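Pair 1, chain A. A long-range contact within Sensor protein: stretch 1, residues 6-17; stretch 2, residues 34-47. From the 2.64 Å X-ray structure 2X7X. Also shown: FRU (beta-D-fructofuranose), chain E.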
# COMPACT_ATOMS: atom_id res chain seq x y z
N HIS A 6 -35.44 5.75 6.28
CA HIS A 6 -35.24 6.90 5.35
C HIS A 6 -34.85 6.45 3.94
O HIS A 6 -35.47 6.88 2.97
CB HIS A 6 -34.21 7.89 5.92
CG HIS A 6 -34.22 9.23 5.25
ND1 HIS A 6 -33.18 9.67 4.46
CD2 HIS A 6 -35.15 10.21 5.24
CE1 HIS A 6 -33.47 10.88 4.00
NE2 HIS A 6 -34.66 11.23 4.45
N PHE A 7 -33.84 5.59 3.83
CA PHE A 7 -33.47 4.92 2.56
C PHE A 7 -33.07 3.45 2.76
O PHE A 7 -32.23 3.14 3.61
CB PHE A 7 -32.35 5.69 1.85
CG PHE A 7 -32.83 6.83 0.99
CD1 PHE A 7 -33.81 6.63 0.01
CD2 PHE A 7 -32.27 8.10 1.12
CE1 PHE A 7 -34.25 7.69 -0.80
CE2 PHE A 7 -32.70 9.18 0.32
CZ PHE A 7 -33.69 8.97 -0.65
N ARG A 8 -33.66 2.54 1.99
CA ARG A 8 -33.29 1.12 2.06
C ARG A 8 -32.69 0.64 0.73
O ARG A 8 -33.25 0.90 -0.34
CB ARG A 8 -34.47 0.23 2.48
N ILE A 9 -31.56 -0.06 0.83
CA ILE A 9 -30.84 -0.58 -0.34
C ILE A 9 -30.70 -2.11 -0.31
O ILE A 9 -30.45 -2.70 0.74
CB ILE A 9 -29.45 0.09 -0.50
CG1 ILE A 9 -29.61 1.54 -0.95
CG2 ILE A 9 -28.59 -0.65 -1.51
CD1 ILE A 9 -28.33 2.37 -0.88
N GLY A 10 -30.88 -2.74 -1.46
CA GLY A 10 -30.72 -4.18 -1.59
C GLY A 10 -29.51 -4.54 -2.43
O GLY A 10 -29.32 -3.99 -3.51
N VAL A 11 -28.69 -5.46 -1.92
CA VAL A 11 -27.51 -5.94 -2.64
C VAL A 11 -27.68 -7.40 -3.00
O VAL A 11 -27.67 -8.28 -2.14
CB VAL A 11 -26.19 -5.71 -1.86
CG1 VAL A 11 -24.98 -6.27 -2.62
CG2 VAL A 11 -25.98 -4.22 -1.58
N ALA A 12 -27.85 -7.65 -4.29
CA ALA A 12 -27.95 -9.01 -4.80
C ALA A 12 -26.57 -9.42 -5.29
O ALA A 12 -26.06 -8.88 -6.29
CB ALA A 12 -28.99 -9.10 -5.90
N GLN A 13 -25.97 -10.36 -4.58
CA GLN A 13 -24.58 -10.72 -4.80
C GLN A 13 -24.52 -12.14 -5.35
O GLN A 13 -25.17 -13.03 -4.82
CB GLN A 13 -23.84 -10.62 -3.46
CG GLN A 13 -22.35 -10.50 -3.53
CD GLN A 13 -21.87 -9.14 -3.98
OE1 GLN A 13 -21.74 -8.90 -5.18
NE2 GLN A 13 -21.56 -8.27 -3.03
N CYS A 14 -23.75 -12.33 -6.42
CA CYS A 14 -23.72 -13.61 -7.13
C CYS A 14 -23.10 -14.76 -6.33
O CYS A 14 -23.40 -15.93 -6.56
CB CYS A 14 -23.00 -13.46 -8.48
SG CYS A 14 -21.31 -12.79 -8.40
N SER A 15 -22.25 -14.42 -5.38
CA SER A 15 -21.60 -15.44 -4.57
C SER A 15 -21.08 -14.88 -3.27
O SER A 15 -21.27 -13.70 -2.98
CB SER A 15 -20.47 -16.13 -5.36
OG SER A 15 -19.69 -15.21 -6.08
N ASP A 16 -20.43 -15.75 -2.49
CA ASP A 16 -19.89 -15.39 -1.18
C ASP A 16 -18.50 -15.96 -0.93
O ASP A 16 -18.31 -17.17 -0.96
CB ASP A 16 -20.83 -15.85 -0.07
CG ASP A 16 -20.27 -15.59 1.29
OD1 ASP A 16 -20.10 -14.39 1.65
OD2 ASP A 16 -19.96 -16.59 1.99
N ASP A 17 -17.54 -15.08 -0.66
CA ASP A 17 -16.11 -15.41 -0.50
C ASP A 17 -15.38 -14.18 0.05
O ASP A 17 -16.01 -13.15 0.29
CB ASP A 17 -15.49 -15.82 -1.84
CG ASP A 17 -15.89 -14.88 -2.99
OD1 ASP A 17 -16.44 -15.39 -3.99
OD2 ASP A 17 -15.68 -13.64 -2.89
N TYR A 34 -23.99 8.12 6.31
CA TYR A 34 -25.23 8.71 5.83
C TYR A 34 -26.34 8.41 6.85
O TYR A 34 -26.49 7.27 7.30
CB TYR A 34 -25.61 8.15 4.45
CG TYR A 34 -24.72 8.60 3.30
CD1 TYR A 34 -23.68 7.78 2.84
CD2 TYR A 34 -24.93 9.82 2.66
CE1 TYR A 34 -22.86 8.18 1.79
CE2 TYR A 34 -24.11 10.23 1.60
CZ TYR A 34 -23.08 9.41 1.17
OH TYR A 34 -22.28 9.81 0.13
N ASN A 35 -27.09 9.46 7.20
CA ASN A 35 -28.19 9.34 8.15
C ASN A 35 -29.37 8.56 7.54
O ASN A 35 -29.86 8.91 6.47
CB ASN A 35 -28.64 10.72 8.63
N GLY A 36 -29.79 7.49 8.22
CA GLY A 36 -31.01 6.78 7.87
C GLY A 36 -30.86 5.46 7.14
O GLY A 36 -31.54 4.48 7.48
N VAL A 37 -29.95 5.44 6.16
CA VAL A 37 -29.77 4.34 5.18
C VAL A 37 -29.56 2.92 5.72
O VAL A 37 -28.61 2.64 6.45
CB VAL A 37 -28.66 4.67 4.15
CG1 VAL A 37 -27.32 4.89 4.84
CG2 VAL A 37 -28.55 3.57 3.09
N SER A 38 -30.45 2.02 5.32
CA SER A 38 -30.37 0.62 5.68
C SER A 38 -29.91 -0.21 4.47
O SER A 38 -30.49 -0.11 3.38
CB SER A 38 -31.73 0.13 6.20
OG SER A 38 -31.83 -1.28 6.18
N VAL A 39 -28.86 -1.00 4.66
CA VAL A 39 -28.36 -1.88 3.61
C VAL A 39 -28.57 -3.34 3.98
O VAL A 39 -28.15 -3.80 5.04
CB VAL A 39 -26.86 -1.64 3.29
CG1 VAL A 39 -26.41 -2.55 2.17
CG2 VAL A 39 -26.61 -0.18 2.92
N GLU A 40 -29.23 -4.05 3.08
CA GLU A 40 -29.48 -5.47 3.23
C GLU A 40 -28.73 -6.20 2.12
O GLU A 40 -28.69 -5.74 0.98
CB GLU A 40 -30.97 -5.71 3.11
CG GLU A 40 -31.44 -7.10 3.44
CD GLU A 40 -32.95 -7.21 3.36
OE1 GLU A 40 -33.63 -6.16 3.21
OE2 GLU A 40 -33.45 -8.36 3.46
N ILE A 41 -28.11 -7.34 2.45
CA ILE A 41 -27.23 -8.05 1.52
C ILE A 41 -27.50 -9.54 1.52
O ILE A 41 -27.56 -10.15 2.59
CB ILE A 41 -25.72 -7.81 1.84
CG1 ILE A 41 -25.39 -6.32 1.81
CG2 ILE A 41 -24.84 -8.56 0.86
CD1 ILE A 41 -24.00 -5.99 2.27
N ARG A 42 -27.63 -10.12 0.33
CA ARG A 42 -27.88 -11.56 0.15
C ARG A 42 -26.93 -12.18 -0.88
O ARG A 42 -26.61 -11.55 -1.90
CB ARG A 42 -29.33 -11.81 -0.29
CG ARG A 42 -30.39 -11.27 0.66
CD ARG A 42 -31.78 -11.22 0.03
NE ARG A 42 -32.36 -12.55 -0.22
CZ ARG A 42 -32.98 -13.28 0.70
NH1 ARG A 42 -33.12 -12.83 1.95
NH2 ARG A 42 -33.47 -14.47 0.37
N SER A 43 -26.49 -13.40 -0.63
CA SER A 43 -25.65 -14.12 -1.57
C SER A 43 -26.48 -15.14 -2.34
O SER A 43 -27.37 -15.76 -1.78
CB SER A 43 -24.47 -14.81 -0.85
OG SER A 43 -23.84 -15.78 -1.68
N ALA A 44 -26.16 -15.31 -3.61
CA ALA A 44 -26.84 -16.27 -4.46
C ALA A 44 -26.16 -17.63 -4.47
O ALA A 44 -26.66 -18.57 -5.08
CB ALA A 44 -26.94 -15.72 -5.87
N GLY A 45 -25.01 -17.73 -3.81
CA GLY A 45 -24.21 -18.96 -3.85
C GLY A 45 -24.06 -19.53 -5.25
O GLY A 45 -24.25 -20.72 -5.46
N ASP A 46 -23.75 -18.65 -6.21
CA ASP A 46 -23.36 -19.03 -7.59
C ASP A 46 -24.47 -19.69 -8.42
O ASP A 46 -24.19 -20.40 -9.39
CB ASP A 46 -22.09 -19.88 -7.58
CG ASP A 46 -20.98 -19.26 -6.73
OD1 ASP A 46 -20.49 -18.16 -7.10
OD2 ASP A 46 -20.62 -19.85 -5.68
N ASP A 47 -25.72 -19.39 -8.05
CA ASP A 47 -26.92 -20.01 -8.63
C ASP A 47 -27.91 -18.95 -9.16
O ASP A 47 -28.36 -18.07 -8.41
CB ASP A 47 -27.60 -20.92 -7.59
CG ASP A 47 -28.78 -21.70 -8.16
OD1 ASP A 47 -28.57 -22.80 -8.73
OD2 ASP A 47 -29.94 -21.21 -8.04
C1 FRU E . -15.51 -12.90 -6.38
C2 FRU E . -14.95 -13.35 -7.72
C3 FRU E . -13.51 -12.87 -7.92
C4 FRU E . -13.50 -12.51 -9.40
C5 FRU E . -14.88 -11.89 -9.55
C6 FRU E . -15.44 -11.88 -10.97
O1 FRU E . -16.69 -13.65 -6.08
O2 FRU E . -15.07 -14.77 -7.81
O3 FRU E . -12.54 -13.86 -7.56
O4 FRU E . -12.43 -11.63 -9.75
O5 FRU E . -15.71 -12.73 -8.75
O6 FRU E . -16.68 -11.15 -11.00

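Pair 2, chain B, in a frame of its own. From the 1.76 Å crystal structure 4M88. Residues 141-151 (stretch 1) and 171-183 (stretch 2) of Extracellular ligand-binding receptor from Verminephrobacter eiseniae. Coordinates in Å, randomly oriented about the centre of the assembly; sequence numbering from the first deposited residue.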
# COMPACT_ATOMS: atom_id res chain seq x y z
N MSE B 141 -21.73 -13.23 -8.53
CA MSE B 141 -21.57 -13.94 -7.26
C MSE B 141 -22.63 -13.55 -6.23
O MSE B 141 -22.97 -12.37 -6.09
CB MSE B 141 -20.17 -13.72 -6.69
CG MSE B 141 -19.09 -14.25 -7.60
SE MSE B 141 -17.30 -13.83 -6.98
CE MSE B 141 -16.30 -14.73 -8.39
N SER B 142 -23.13 -14.55 -5.51
CA SER B 142 -24.07 -14.34 -4.42
C SER B 142 -23.50 -14.89 -3.11
O SER B 142 -24.09 -14.69 -2.05
CB SER B 142 -25.40 -15.02 -4.74
OG SER B 142 -25.23 -16.40 -4.99
N LYS B 143 -22.36 -15.57 -3.17
CA LYS B 143 -21.71 -16.06 -1.96
C LYS B 143 -20.20 -15.84 -1.99
O LYS B 143 -19.51 -16.33 -2.89
CB LYS B 143 -22.03 -17.53 -1.70
CG LYS B 143 -21.38 -18.06 -0.44
CD LYS B 143 -21.92 -19.43 -0.06
CE LYS B 143 -21.37 -19.86 1.29
NZ LYS B 143 -22.08 -21.04 1.86
N LEU B 144 -19.71 -15.11 -1.00
CA LEU B 144 -18.29 -14.74 -0.90
C LEU B 144 -17.70 -15.26 0.40
O LEU B 144 -18.36 -15.21 1.44
CB LEU B 144 -18.15 -13.22 -0.90
CG LEU B 144 -17.99 -12.50 -2.23
CD1 LEU B 144 -17.94 -10.98 -2.00
CD2 LEU B 144 -16.73 -12.97 -2.94
N ALA B 145 -16.47 -15.75 0.35
CA ALA B 145 -15.74 -16.08 1.56
C ALA B 145 -14.57 -15.11 1.70
O ALA B 145 -14.06 -14.62 0.70
CB ALA B 145 -15.21 -17.51 1.50
N THR B 146 -14.16 -14.82 2.93
CA THR B 146 -12.97 -14.01 3.16
C THR B 146 -12.02 -14.79 4.05
O THR B 146 -12.43 -15.33 5.08
CB THR B 146 -13.30 -12.69 3.87
OG1 THR B 146 -14.26 -11.95 3.10
CG2 THR B 146 -12.02 -11.84 4.06
N LEU B 147 -10.76 -14.87 3.64
CA LEU B 147 -9.70 -15.45 4.48
C LEU B 147 -8.89 -14.29 5.03
O LEU B 147 -8.35 -13.51 4.25
CB LEU B 147 -8.80 -16.35 3.64
CG LEU B 147 -7.55 -16.91 4.32
CD1 LEU B 147 -7.94 -17.80 5.50
CD2 LEU B 147 -6.69 -17.69 3.33
N TYR B 148 -8.80 -14.15 6.36
CA TYR B 148 -8.06 -12.99 6.88
C TYR B 148 -7.16 -13.35 8.05
O TYR B 148 -7.45 -14.27 8.81
CB TYR B 148 -9.02 -11.84 7.25
CG TYR B 148 -9.87 -12.10 8.47
CD1 TYR B 148 -9.55 -11.53 9.70
CD2 TYR B 148 -10.99 -12.92 8.39
CE1 TYR B 148 -10.32 -11.76 10.81
CE2 TYR B 148 -11.78 -13.16 9.51
CZ TYR B 148 -11.43 -12.56 10.72
OH TYR B 148 -12.18 -12.78 11.85
N GLN B 149 -6.04 -12.65 8.18
CA GLN B 149 -5.12 -12.98 9.27
C GLN B 149 -5.62 -12.37 10.56
O GLN B 149 -6.15 -11.26 10.57
CB GLN B 149 -3.70 -12.49 8.98
CG GLN B 149 -2.69 -12.96 10.04
CD GLN B 149 -1.28 -12.47 9.80
OE1 GLN B 149 -0.86 -12.29 8.66
NE2 GLN B 149 -0.53 -12.24 10.87
N ASP B 150 -5.44 -13.12 11.65
CA ASP B 150 -5.85 -12.70 12.99
C ASP B 150 -4.91 -11.63 13.52
O ASP B 150 -4.00 -11.91 14.31
CB ASP B 150 -5.90 -13.92 13.92
CG ASP B 150 -6.48 -13.59 15.28
OD1 ASP B 150 -7.02 -12.48 15.45
OD2 ASP B 150 -6.41 -14.46 16.17
N LEU B 151 -5.14 -10.41 13.06
CA LEU B 151 -4.33 -9.25 13.39
C LEU B 151 -5.35 -8.12 13.48
O LEU B 151 -6.40 -8.20 12.85
CB LEU B 151 -3.40 -8.97 12.21
CG LEU B 151 -2.08 -8.27 12.44
CD1 LEU B 151 -1.27 -9.08 13.43
CD2 LEU B 151 -1.34 -8.10 11.13
N GLY B 171 -27.77 -6.22 -4.40
CA GLY B 171 -28.61 -7.13 -3.64
C GLY B 171 -27.82 -7.93 -2.63
O GLY B 171 -26.65 -7.62 -2.36
N LYS B 172 -28.44 -8.97 -2.09
CA LYS B 172 -27.87 -9.76 -1.00
C LYS B 172 -26.74 -10.69 -1.44
O LYS B 172 -26.90 -11.49 -2.36
CB LYS B 172 -28.96 -10.57 -0.30
CG LYS B 172 -29.84 -9.76 0.63
CD LYS B 172 -30.37 -10.62 1.76
CE LYS B 172 -31.46 -11.57 1.30
NZ LYS B 172 -32.18 -12.18 2.45
N ILE B 173 -25.61 -10.58 -0.76
CA ILE B 173 -24.53 -11.55 -0.89
C ILE B 173 -24.35 -12.22 0.45
O ILE B 173 -24.30 -11.54 1.48
CB ILE B 173 -23.20 -10.87 -1.24
CG1 ILE B 173 -23.27 -10.21 -2.61
CG2 ILE B 173 -22.05 -11.88 -1.24
CD1 ILE B 173 -22.02 -9.46 -2.95
N GLU B 174 -24.26 -13.55 0.45
CA GLU B 174 -23.95 -14.26 1.68
C GLU B 174 -22.45 -14.20 1.89
O GLU B 174 -21.68 -14.48 0.96
CB GLU B 174 -24.41 -15.71 1.63
CG GLU B 174 -24.04 -16.50 2.87
CD GLU B 174 -24.41 -17.97 2.77
OE1 GLU B 174 -24.99 -18.37 1.74
OE2 GLU B 174 -24.11 -18.72 3.73
N LEU B 175 -22.03 -13.84 3.09
CA LEU B 175 -20.60 -13.70 3.37
C LEU B 175 -20.14 -14.63 4.49
O LEU B 175 -20.77 -14.68 5.54
CB LEU B 175 -20.29 -12.25 3.73
CG LEU B 175 -18.87 -11.97 4.23
CD1 LEU B 175 -17.86 -12.10 3.09
CD2 LEU B 175 -18.80 -10.59 4.87
N ASN B 176 -19.06 -15.37 4.27
CA ASN B 176 -18.44 -16.12 5.35
C ASN B 176 -17.01 -15.65 5.55
O ASN B 176 -16.30 -15.43 4.58
CB ASN B 176 -18.43 -17.62 5.04
CG ASN B 176 -19.81 -18.22 5.06
OD1 ASN B 176 -20.67 -17.81 5.84
ND2 ASN B 176 -20.05 -19.19 4.19
N GLY B 177 -16.60 -15.47 6.80
CA GLY B 177 -15.25 -14.99 7.05
C GLY B 177 -14.49 -15.97 7.90
O GLY B 177 -14.96 -16.38 8.97
N VAL B 178 -13.32 -16.37 7.42
CA VAL B 178 -12.51 -17.38 8.10
C VAL B 178 -11.20 -16.77 8.56
O VAL B 178 -10.41 -16.29 7.76
CB VAL B 178 -12.24 -18.56 7.17
CG1 VAL B 178 -11.35 -19.58 7.86
CG2 VAL B 178 -13.56 -19.22 6.76
N LYS B 179 -10.98 -16.77 9.87
CA LYS B 179 -9.78 -16.18 10.44
C LYS B 179 -8.68 -17.23 10.47
O LYS B 179 -8.96 -18.42 10.62
CB LYS B 179 -10.08 -15.69 11.86
CG LYS B 179 -9.03 -14.77 12.45
CD LYS B 179 -9.50 -14.15 13.76
CE LYS B 179 -9.84 -15.21 14.80
NZ LYS B 179 -10.07 -14.61 16.16
N SER B 180 -7.43 -16.80 10.33
CA SER B 180 -6.31 -17.75 10.38
C SER B 180 -5.06 -17.12 10.98
O SER B 180 -4.81 -15.92 10.81
CB SER B 180 -5.98 -18.26 8.97
OG SER B 180 -4.94 -19.23 9.04
N GLY B 181 -4.28 -17.94 11.68
CA GLY B 181 -2.94 -17.54 12.07
C GLY B 181 -2.07 -17.55 10.84
O GLY B 181 -2.45 -18.10 9.81
N PRO B 182 -0.87 -16.96 10.93
CA PRO B 182 -0.09 -16.80 9.71
C PRO B 182 0.71 -18.04 9.32
O PRO B 182 1.21 -18.11 8.20
CB PRO B 182 0.84 -15.63 10.06
CG PRO B 182 1.03 -15.73 11.54
CD PRO B 182 -0.27 -16.29 12.10
N ASP B 183 0.82 -19.02 10.22
CA ASP B 183 1.62 -20.22 9.96
C ASP B 183 1.01 -21.17 8.91
O ASP B 183 -0.21 -21.15 8.66
CB ASP B 183 1.88 -20.97 11.27
CG ASP B 183 0.61 -21.31 12.02
OD1 ASP B 183 0.20 -22.49 12.00
OD2 ASP B 183 0.01 -20.39 12.63

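Two parallel β-strands lie side by side in each pair, strands 8-13 and 38-43 in pair 1 and strands 143-149 and 174-180 in pair 2. Their axes come within 4.7 and 4.6 Å and cross at -19° and -17°; N, CA and C of 14 central residues superpose with an RMSD of 0.4 Å. The hydrogen-bond ladder follows the same register. Odd-numbered residues of the first strand in pair 1, and the matching even-numbered ones in pair 2, turn both N and O to the neighbour: A:Ile9 N gives to A:Ser38 O (2.8 Å) and A:Glu40 N to A:Ile9 O (3.0 Å), as B:Leu144 N gives to B:Glu174 O (2.8 Å) and B:Asn176 N to B:Leu144 O (2.9 Å).

On the face of A:Ile9 and A:Val11, matched by B:Leu144 and B:Thr146, the packing begins alike. A:Ile9 CD1 meets A:Val37 CG2 at 4.2 Å; B:Leu144 CB meets B:Ile173 CG2 at 4.1 Å. Next, A:Val11 CG2 touches A:Val39 CG1 (4.1 Å), whereas B:Thr146 lays OG1 against B:Leu175 CD1 (3.6 Å), leaving that buried hydroxyl without a polar partner. A:Ile41 packs CG1 on A:Val11 CB (3.8 Å). Its counterpart B:Gly177 has no side chain, and the ring of B:Tyr148, at the position of A:Gln13, approaches the backbone there: B:Tyr148 CE2 lies 4.2 Å from B:Gly177 C, at the ring edge. One face of the B:Tyr148 ring receives B:Lys179 CA, 4.0 Å from the ring centroid, in a CH-π contact. A:Gln13 instead leads its end away and finds hydrogen bonds elsewhere in the structure.

The opposite face differs in charge and bulk. A:Gly10 and A:Ala12 are barely covered by the other stretch, while B:Ala145 and B:Leu147 are larger, B:Leu147 CD1 reaching B:Ser180 CB at 4.0 Å. B:Lys143 NZ forms a long salt bridge with B:Glu174 OE2 (3.6 Å); the matching A:Arg8 is modelled only to CB, opposite A:Ser38.

The last shared rung runs from A:Ala44 N to A:Gln13 O (2.8 Å) and from B:Ser180 N to B:Tyr148 O (3.0 Å); after it the pairs part. Pair 1 enters a type I' turn, A:Ala44 to A:Asp47, which brings A:Asp46 N to A:Cys14 O (2.8 Å). Pair 2 continues the ladder, B:Asp150 N to B:Ser180 O (3.0 Å), and adds a long salt bridge, B:Asp150 OD2 to B:Lys179 NZ (3.7 Å). A:Ser15, matched to B:Asp150, makes a weak hydrogen bond from OG to fructose O1 (3.4 Å), which in turn donates to A:Asp17 OD1 (2.7 Å).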